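NAD-dependent epimerase/dehydratase (Veillonella parvula DSM 2008, PDB 3R6D) probably binds a dinucleotide such as NAD(H) or NADP(H) on a Rossmann-type fold, as in the epimerase/dehydratase family. Local coordinates at residues L168-E171 / G172-F175; A178-R182 / E183-K187. All coordinates share one frame; numbering follows the deposited sequence. Where two conformers were deposited one is given.

Contact 1 of 2, residues L168-E171 / G172-F175; sequences LIPE and GAQF
Pro170 O is gripped twice: Ala173 N donates to it over 3.1 Å in a nearly straight bond (161° at the hydrogen), and a water donates to it as well. The amide comes in above the carbonyl plane, 41° out of it and not on a lone pair. The same water donates its other proton to Ala173 O at 2.8 Å and so links the carbonyls of the first and last residues of the turn. The backbone here forms a type II beta turn from Pro170 to Ala173, which reverses the chain just after the strand 167-169. Glycine suits the third position of such a turn: with the positive phi of Gly172, a beta carbon would be jammed against Glu171 O. The CB of Glu171, at the second position, points away from 172-175, and its OE2 accepts from Ser205 N at the start of the neighbouring strand 204-209. Just before the turn, Ile169 bridges the two arms with both its branches. CG2, set anti to the backbone N by a chi1 of -53°, lies 3.8 Å from Ala173 CB and touches Gln174 O and Phe175 CB too. The other branch reaches over the Phe175 ring, where CG1 stands 4.3 Å above the plane, over the ring centre. A beta-branched residue can thus serve two neighbours at once, while the small Ala173 methyl touches both Ile169 CG2 and Pro170 CD, 4.1 Å from the latter. The buried Phe175 ring also meets Phe115 edge-to-face and packs on Arg153 and Thr155 of strand 148-158.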
# COMPACT_ATOMS: atom_id res chain seq x y z
N LEU A 168 5.49 -2.61 -13.58
CA LEU A 168 4.11 -2.85 -13.20
C LEU A 168 3.61 -4.05 -13.98
O LEU A 168 3.82 -4.16 -15.18
CB LEU A 168 3.25 -1.61 -13.49
CG LEU A 168 3.65 -0.35 -12.74
CD1 LEU A 168 2.77 0.83 -13.05
CD2 LEU A 168 3.65 -0.58 -11.23
N ILE A 169 2.96 -4.98 -13.27
CA ILE A 169 2.54 -6.26 -13.83
C ILE A 169 1.02 -6.33 -13.85
O ILE A 169 0.39 -6.41 -12.78
CB ILE A 169 3.12 -7.46 -13.02
CG1 ILE A 169 4.64 -7.35 -12.87
CG2 ILE A 169 2.71 -8.80 -13.66
CD1 ILE A 169 5.41 -7.45 -14.10
N PRO A 170 0.43 -6.29 -15.04
CA PRO A 170 -1.03 -6.21 -15.07
C PRO A 170 -1.71 -7.47 -14.55
O PRO A 170 -1.08 -8.55 -14.45
CB PRO A 170 -1.35 -5.95 -16.56
CG PRO A 170 -0.17 -6.10 -17.31
CD PRO A 170 1.04 -6.13 -16.37
N GLU A 171 -3.01 -7.36 -14.27
CA GLU A 171 -3.79 -8.50 -13.85
C GLU A 171 -3.73 -9.58 -14.91
O GLU A 171 -3.93 -9.28 -16.10
CB GLU A 171 -5.26 -8.07 -13.69
CG GLU A 171 -5.39 -6.99 -12.71
CD GLU A 171 -6.81 -6.74 -12.29
OE1 GLU A 171 -7.63 -7.68 -12.14
OE2 GLU A 171 -7.12 -5.57 -12.08
N GLY A 172 -3.49 -10.81 -14.46
CA GLY A 172 -3.42 -11.97 -15.37
C GLY A 172 -2.05 -12.22 -16.00
O GLY A 172 -1.85 -13.26 -16.64
N ALA A 173 -1.12 -11.28 -15.90
CA ALA A 173 0.21 -11.47 -16.47
C ALA A 173 1.08 -12.31 -15.53
O ALA A 173 0.91 -12.32 -14.31
CB ALA A 173 0.84 -10.16 -16.72
N GLN A 174 2.03 -13.05 -16.10
CA GLN A 174 3.05 -13.72 -15.30
C GLN A 174 3.76 -12.71 -14.45
O GLN A 174 4.10 -11.63 -14.92
CB GLN A 174 4.13 -14.29 -16.21
CG GLN A 174 3.63 -15.29 -17.19
CD GLN A 174 4.70 -15.79 -18.09
OE1 GLN A 174 5.83 -16.05 -17.67
NE2 GLN A 174 4.35 -15.98 -19.36
N PHE A 175 3.99 -13.06 -13.19
CA PHE A 175 4.76 -12.21 -12.27
C PHE A 175 6.00 -13.02 -11.88
O PHE A 175 5.94 -13.88 -11.00
CB PHE A 175 3.89 -11.89 -11.05
CG PHE A 175 4.41 -10.78 -10.16
CD1 PHE A 175 3.50 -9.94 -9.54
CD2 PHE A 175 5.74 -10.65 -9.79
CE1 PHE A 175 3.90 -8.94 -8.70
CE2 PHE A 175 6.14 -9.61 -8.93
CZ PHE A 175 5.18 -8.75 -8.40
O HOH W 1 -0.09 -10.54 -12.44

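Contact 2 of 2, residues A178-R182 / E183-K187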
# COMPACT_ATOMS: atom_id res chain seq x y z
N ALA A 178 11.17 -11.92 -8.22
CA ALA A 178 11.23 -12.50 -6.89
C ALA A 178 11.41 -11.47 -5.79
O ALA A 178 11.33 -11.82 -4.60
CB ALA A 178 12.34 -13.54 -6.81
N GLN A 179 11.65 -10.20 -6.16
CA GLN A 179 11.90 -9.18 -5.14
C GLN A 179 11.63 -7.80 -5.69
O GLN A 179 11.55 -7.61 -6.91
CB GLN A 179 13.35 -9.25 -4.66
CG GLN A 179 14.33 -8.89 -5.78
CD GLN A 179 15.76 -9.22 -5.43
OE1 GLN A 179 16.01 -10.19 -4.71
NE2 GLN A 179 16.70 -8.42 -5.92
N VAL A 180 11.51 -6.84 -4.77
CA VAL A 180 11.41 -5.43 -5.13
C VAL A 180 11.79 -4.64 -3.87
O VAL A 180 11.49 -5.05 -2.75
CB VAL A 180 9.99 -5.07 -5.66
CG1 VAL A 180 8.96 -5.17 -4.56
CG2 VAL A 180 9.97 -3.67 -6.27
N SER A 181 12.47 -3.51 -4.06
CA SER A 181 12.83 -2.69 -2.91
C SER A 181 11.66 -1.84 -2.44
O SER A 181 10.77 -1.45 -3.22
CB SER A 181 14.04 -1.80 -3.19
OG SER A 181 13.65 -0.70 -3.97
N ARG A 182 11.66 -1.51 -1.15
CA ARG A 182 10.64 -0.59 -0.64
C ARG A 182 10.76 0.78 -1.31
O ARG A 182 9.75 1.44 -1.57
CB ARG A 182 10.71 -0.48 0.90
CG ARG A 182 10.33 -1.79 1.60
CD ARG A 182 10.15 -1.63 3.07
NE ARG A 182 9.73 -2.87 3.71
CZ ARG A 182 10.55 -3.88 4.00
NH1 ARG A 182 11.84 -3.80 3.71
NH2 ARG A 182 10.07 -4.99 4.58
N GLU A 183 11.99 1.19 -1.62
CA GLU A 183 12.20 2.46 -2.32
C GLU A 183 11.58 2.49 -3.71
O GLU A 183 10.96 3.51 -4.10
CB GLU A 183 13.69 2.80 -2.34
CG GLU A 183 14.32 3.12 -0.98
CD GLU A 183 14.90 1.92 -0.24
OE1 GLU A 183 14.57 0.74 -0.58
OE2 GLU A 183 15.69 2.15 0.70
N ALA A 184 11.69 1.36 -4.44
CA ALA A 184 11.04 1.25 -5.76
C ALA A 184 9.52 1.28 -5.64
O ALA A 184 8.85 1.93 -6.45
CB ALA A 184 11.51 -0.01 -6.48
N VAL A 185 8.98 0.60 -4.63
CA VAL A 185 7.53 0.61 -4.44
C VAL A 185 7.05 2.05 -4.17
O VAL A 185 6.01 2.50 -4.70
CB VAL A 185 7.09 -0.35 -3.34
CG1 VAL A 185 5.56 -0.22 -3.08
CG2 VAL A 185 7.43 -1.79 -3.69
N VAL A 186 7.78 2.76 -3.31
CA VAL A 186 7.42 4.13 -3.01
C VAL A 186 7.43 5.04 -4.25
O VAL A 186 6.54 5.87 -4.42
CB VAL A 186 8.29 4.69 -1.89
CG1 VAL A 186 8.12 6.22 -1.77
CG2 VAL A 186 7.89 4.02 -0.55
N LYS A 187 8.41 4.86 -5.13
CA LYS A 187 8.43 5.59 -6.41
C LYS A 187 7.19 5.26 -7.24
O LYS A 187 6.58 6.17 -7.83
CB LYS A 187 9.70 5.29 -7.21
CG LYS A 187 10.96 5.97 -6.69
CD LYS A 187 10.98 7.44 -7.08
CE LYS A 187 12.24 8.13 -6.57
NZ LYS A 187 13.50 7.59 -7.16
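The strand 179-181 runs straight into the helix that follows, the two short axes lying 72° apart, and Val185 N donates to Ser181 O over 3.1 Å as the first turn of that helix closes. Ser181 is the N-cap: its OG accepts from Ala184 N at 2.9 Å. A chi1 of 77° places the hydroxyl between the backbone N and the carbonyl carbon, facing the amide in the first turn. Ser181 OG is also hydrogen-bonded to the main-chain O of the methylated lysine at position 163. With an alanine here the hydroxyl is gone, and Ala184 N would probably lose its capping acceptor and the carbonyl at position 163 this partner. The strand-to-helix step belongs to the Rossmann-like domain, where strand 179-181 pairs in parallel with strand 148-158. Buried Val180 points its CB toward the helix and lays both methyls on it, CG1 to Val185 CG2 at 3.8 Å and CG2 to Ala184 CB at 4.0 Å; the two valine side chains cross at about a right angle, compact branches suited to a close junction. Arg182 and Glu183 send their charged groups separate ways: Arg182 NH1 bonds to Asn159 OD1, whereas Glu183, bent at chi2, accepts through OE1 from Asp160 N.

In the fold
Contact 1 and contact 2 come in series along the chain, their centres about 16 Å apart, and their segments do not touch beyond adjoining in sequence. Contact 1 is at the surface, its centre about 17 Å from that of the chain, and turns the polypeptide after strand 167-169, which pairs antiparallel with strand 204-209. Contact 2 is buried, its centre about 11 Å from the chain's, and starts helix 182-193 from strand 179-181. Strand 148-158 pairs with both 179-181 and 204-209, and its Thr155 meets both Phe175 and Val180. Arg182 in contact 2 touches Gln16 of the glycine-rich loop after strand 8-11, which in Rossmann folds usually meets the dinucleotide, so contact 2 probably lies nearer the cofactor site.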